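Local coordinates for protein KLLA0F20702p (PDB 5Y5A) that is a yeast Est1 protein, probably a telomerase subunit that binds Cdc13 and so helps recruit the enzyme to telomeres, at residues A[134-142]-A[154-162]. Sequence-based numbering, arbitrary orientation.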
loop_
_atom_site.group_PDB
_atom_site.type_symbol
_atom_site.label_atom_id
_atom_site.label_comp_id
_atom_site.label_asym_id
_atom_site.label_seq_id
_atom_site.Cartn_x
_atom_site.Cartn_y
_atom_site.Cartn_z
ATOM N N TYR A 134 16.923 9.261 -15.753
ATOM C CA TYR A 134 16.668 8.770 -14.404
ATOM C C TYR A 134 17.635 7.674 -13.984
ATOM O O TYR A 134 18.117 7.668 -12.852
ATOM C CB TYR A 134 15.235 8.265 -14.291
ATOM C CG TYR A 134 14.221 9.371 -14.415
ATOM C CD1 TYR A 134 14.210 10.431 -13.512
ATOM C CD2 TYR A 134 13.276 9.361 -15.430
ATOM C CE1 TYR A 134 13.289 11.450 -13.622
ATOM C CE2 TYR A 134 12.347 10.376 -15.545
ATOM C CZ TYR A 134 12.359 11.417 -14.642
ATOM O OH TYR A 134 11.437 12.427 -14.753
ATOM N N TYR A 135 17.911 6.744 -14.892
ATOM C CA TYR A 135 18.813 5.643 -14.590
ATOM C C TYR A 135 20.273 6.109 -14.493
ATOM O O TYR A 135 21.063 5.506 -13.768
ATOM C CB TYR A 135 18.673 4.534 -15.638
ATOM C CG TYR A 135 19.410 3.263 -15.276
ATOM C CD1 TYR A 135 18.963 2.451 -14.245
ATOM C CD2 TYR A 135 20.552 2.875 -15.966
ATOM C CE1 TYR A 135 19.629 1.291 -13.903
ATOM C CE2 TYR A 135 21.224 1.712 -15.635
ATOM C CZ TYR A 135 20.759 0.926 -14.599
ATOM O OH TYR A 135 21.423 -0.230 -14.262
ATOM N N SER A 136 20.629 7.169 -15.222
ATOM C CA SER A 136 21.965 7.766 -15.108
ATOM C C SER A 136 22.189 8.240 -13.687
ATOM O O SER A 136 23.258 8.044 -13.107
ATOM C CB SER A 136 22.150 8.959 -16.051
ATOM O OG SER A 136 22.096 8.583 -17.412
ATOM N N THR A 137 21.166 8.882 -13.141
ATOM C CA THR A 137 21.249 9.475 -11.821
ATOM C C THR A 137 21.438 8.385 -10.770
ATOM O O THR A 137 22.279 8.519 -9.882
ATOM C CB THR A 137 20.000 10.310 -11.526
ATOM O OG1 THR A 137 19.729 11.146 -12.660
ATOM C CG2 THR A 137 20.216 11.186 -10.306
ATOM N N LEU A 138 20.672 7.302 -10.889
ATOM C CA LEU A 138 20.854 6.126 -10.040
ATOM C C LEU A 138 22.291 5.608 -10.093
ATOM O O LEU A 138 22.943 5.459 -9.056
ATOM C CB LEU A 138 19.897 5.008 -10.454
ATOM C CG LEU A 138 18.471 5.073 -9.921
ATOM C CD1 LEU A 138 17.668 3.898 -10.441
ATOM C CD2 LEU A 138 18.470 5.096 -8.404
ATOM N N GLU A 139 22.772 5.334 -11.303
ATOM C CA GLU A 139 24.135 4.846 -11.508
ATOM C C GLU A 139 25.163 5.821 -10.946
ATOM O O GLU A 139 26.161 5.407 -10.357
ATOM C CB GLU A 139 24.413 4.605 -12.997
ATOM C CG GLU A 139 23.740 3.374 -13.583
ATOM C CD GLU A 139 24.089 3.164 -15.050
ATOM O OE1 GLU A 139 24.103 4.155 -15.810
ATOM O OE2 GLU A 139 24.348 2.005 -15.443
ATOM N N LEU A 140 24.915 7.114 -11.142
ATOM C CA LEU A 140 25.770 8.151 -10.580
ATOM C C LEU A 140 25.822 8.023 -9.069
ATOM O O LEU A 140 26.897 7.988 -8.474
ATOM C CB LEU A 140 25.267 9.544 -10.964
ATOM C CG LEU A 140 25.966 10.709 -10.254
ATOM C CD1 LEU A 140 27.420 10.816 -10.689
ATOM C CD2 LEU A 140 25.243 12.026 -10.481
ATOM N N ILE A 141 24.645 7.937 -8.462
ATOM C CA ILE A 141 24.513 7.891 -7.014
ATOM C C ILE A 141 25.213 6.676 -6.415
ATOM O O ILE A 141 26.022 6.808 -5.498
ATOM C CB ILE A 141 23.034 7.885 -6.603
ATOM C CG1 ILE A 141 22.420 9.263 -6.848
ATOM C CG2 ILE A 141 22.882 7.490 -5.146
ATOM C CD1 ILE A 141 20.914 9.287 -6.703
ATOM N N PHE A 142 24.914 5.515 -6.949
ATOM C CA PHE A 142 25.482 4.285 -6.464
ATOM C C PHE A 142 26.970 4.141 -6.738
ATOM O O PHE A 142 27.629 3.305 -6.154
ATOM C CB PHE A 142 24.730 3.112 -7.064
ATOM C CG PHE A 142 23.442 2.799 -6.369
ATOM C CD1 PHE A 142 22.301 3.479 -6.674
ATOM C CD2 PHE A 142 23.381 1.820 -5.414
ATOM C CE1 PHE A 142 21.120 3.202 -6.040
ATOM C CE2 PHE A 142 22.200 1.533 -4.778
ATOM C CZ PHE A 142 21.069 2.227 -5.094
ATOM N N ASP A 154 20.991 -5.715 -1.101
ATOM C CA ASP A 154 20.722 -6.347 -2.386
ATOM C C ASP A 154 20.096 -5.393 -3.393
ATOM O O ASP A 154 19.774 -5.794 -4.510
ATOM C CB ASP A 154 19.804 -7.544 -2.188
ATOM C CG ASP A 154 18.533 -7.173 -1.461
ATOM O OD1 ASP A 154 18.546 -7.163 -0.210
ATOM O OD2 ASP A 154 17.524 -6.882 -2.134
ATOM N N THR A 155 19.910 -4.139 -2.992
ATOM C CA THR A 155 19.309 -3.134 -3.864
ATOM C C THR A 155 20.165 -2.885 -5.099
ATOM O O THR A 155 19.650 -2.785 -6.215
ATOM C CB THR A 155 19.096 -1.808 -3.125
ATOM O OG1 THR A 155 18.037 -1.959 -2.174
ATOM C CG2 THR A 155 18.727 -0.697 -4.097
ATOM N N ARG A 156 21.475 -2.812 -4.940
ATOM C CA ARG A 156 22.344 -2.623 -6.088
ATOM C C ARG A 156 22.110 -3.749 -7.053
ATOM O O ARG A 156 21.916 -3.529 -8.220
ATOM C CB ARG A 156 23.805 -2.671 -5.679
ATOM C CG ARG A 156 24.423 -1.335 -5.392
ATOM C CD ARG A 156 25.869 -1.493 -4.973
ATOM N NE ARG A 156 26.616 -0.336 -5.411
ATOM C CZ ARG A 156 27.132 0.564 -4.596
ATOM N NH1 ARG A 156 28.160 1.289 -4.977
ATOM N NH2 ARG A 156 26.624 0.738 -3.401
ATOM N N SER A 157 22.133 -4.967 -6.557
ATOM C CA SER A 157 21.925 -6.126 -7.417
ATOM C C SER A 157 20.655 -5.993 -8.245
ATOM O O SER A 157 20.677 -6.170 -9.462
ATOM C CB SER A 157 21.861 -7.404 -6.577
ATOM O OG SER A 157 22.910 -7.442 -5.627
ATOM N N LYS A 158 19.551 -5.672 -7.578
ATOM C CA LYS A 158 18.252 -5.554 -8.238
ATOM C C LYS A 158 18.210 -4.490 -9.326
ATOM O O LYS A 158 17.322 -4.509 -10.175
ATOM C CB LYS A 158 17.162 -5.243 -7.214
ATOM C CG LYS A 158 16.832 -6.375 -6.271
ATOM C CD LYS A 158 15.683 -5.973 -5.367
ATOM C CE LYS A 158 15.297 -7.088 -4.423
ATOM N NZ LYS A 158 14.187 -6.672 -3.526
ATOM N N LEU A 159 19.155 -3.554 -9.288
ATOM C CA LEU A 159 19.185 -2.469 -10.265
ATOM C C LEU A 159 20.260 -2.678 -11.321
ATOM O O LEU A 159 20.519 -1.787 -12.131
ATOM C CB LEU A 159 19.332 -1.118 -9.562
ATOM C CG LEU A 159 18.081 -0.658 -8.813
ATOM C CD1 LEU A 159 18.270 0.715 -8.188
ATOM C CD2 LEU A 159 16.888 -0.666 -9.755
ATOM N N ASN A 160 20.874 -3.862 -11.297
ATOM C CA ASN A 160 21.977 -4.222 -12.194
ATOM C C ASN A 160 23.095 -3.190 -12.187
ATOM O O ASN A 160 23.758 -2.962 -13.200
ATOM C CB ASN A 160 21.509 -4.447 -13.628
ATOM C CG ASN A 160 20.972 -5.845 -13.846
ATOM O OD1 ASN A 160 20.144 -6.333 -13.073
ATOM N ND2 ASN A 160 21.455 -6.505 -14.888
ATOM N N ILE A 161 23.297 -2.566 -11.036
ATOM C CA ILE A 161 24.380 -1.619 -10.863
ATOM C C ILE A 161 25.583 -2.360 -10.298
ATOM O O ILE A 161 25.460 -3.108 -9.325
ATOM C CB ILE A 161 23.965 -0.463 -9.939
ATOM C CG1 ILE A 161 22.863 0.365 -10.606
ATOM C CG2 ILE A 161 25.161 0.404 -9.591
ATOM C CD1 ILE A 161 22.199 1.367 -9.685
ATOM N N SER A 162 26.741 -2.174 -10.920
ATOM C CA SER A 162 27.952 -2.837 -10.456
ATOM C C SER A 162 28.432 -2.252 -9.131
ATOM O O SER A 162 27.849 -1.302 -8.607
ATOM C CB SER A 162 29.056 -2.741 -11.509
ATOM O OG SER A 162 28.827 -3.658 -12.564
#
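Glu139 and Ile161 mark the nearest backbone approach, their CA atoms 6.5 Å apart, where the single turn of helix 155-158 and the residues that follow it, turned at Asn160 and extended from Ile161, come back against the last part of helix 113-144. The short helix ends in a Schellman motif: Asn160, with positive phi, is its C' residue, Asn160 N bonds to Ser157 O, and Ile161 N bonds to Arg156 O. Leu159 N also bonds to Arg156 O, from the opposite face of the carbonyl plane to Ile161 N.

Phe142 is the main wedge. Ile161 CD1 makes a CH-pi contact off-centre on its ring, 4.1 Å from the centroid, while Ile161 CG2 packs on Phe142 CB. Thr155 CG2 comes within 3.9 Å of Phe142 CZ, and the CG methylene of Arg156 lies beside Phe142 CD2; the placing of the guanidinium group farther along is doubtful. The Leu159 and Leu138 side chains cross at about a right angle, their CD1 methyls 3.9 Å apart, and Leu159 CD1 also approaches Phe142 CE1.

Two turns before Phe142, with CG anti to the backbone N (chi1 -171°), the Tyr135 ring swings across so that OH donates to Leu159 O at 2.8 Å, almost in line with the carbonyl (167°). A phenylalanine here would probably leave this carbonyl, just past the helix end, without its hydroxyl mate.

Leu138 also packs on Cys191 of helix 179-206, and Phe142 on Leu147. The contact thus folds a connector, whose short helix is ended by a Schellman motif, back onto the helix it follows, within the TPR-like helical region of Est1.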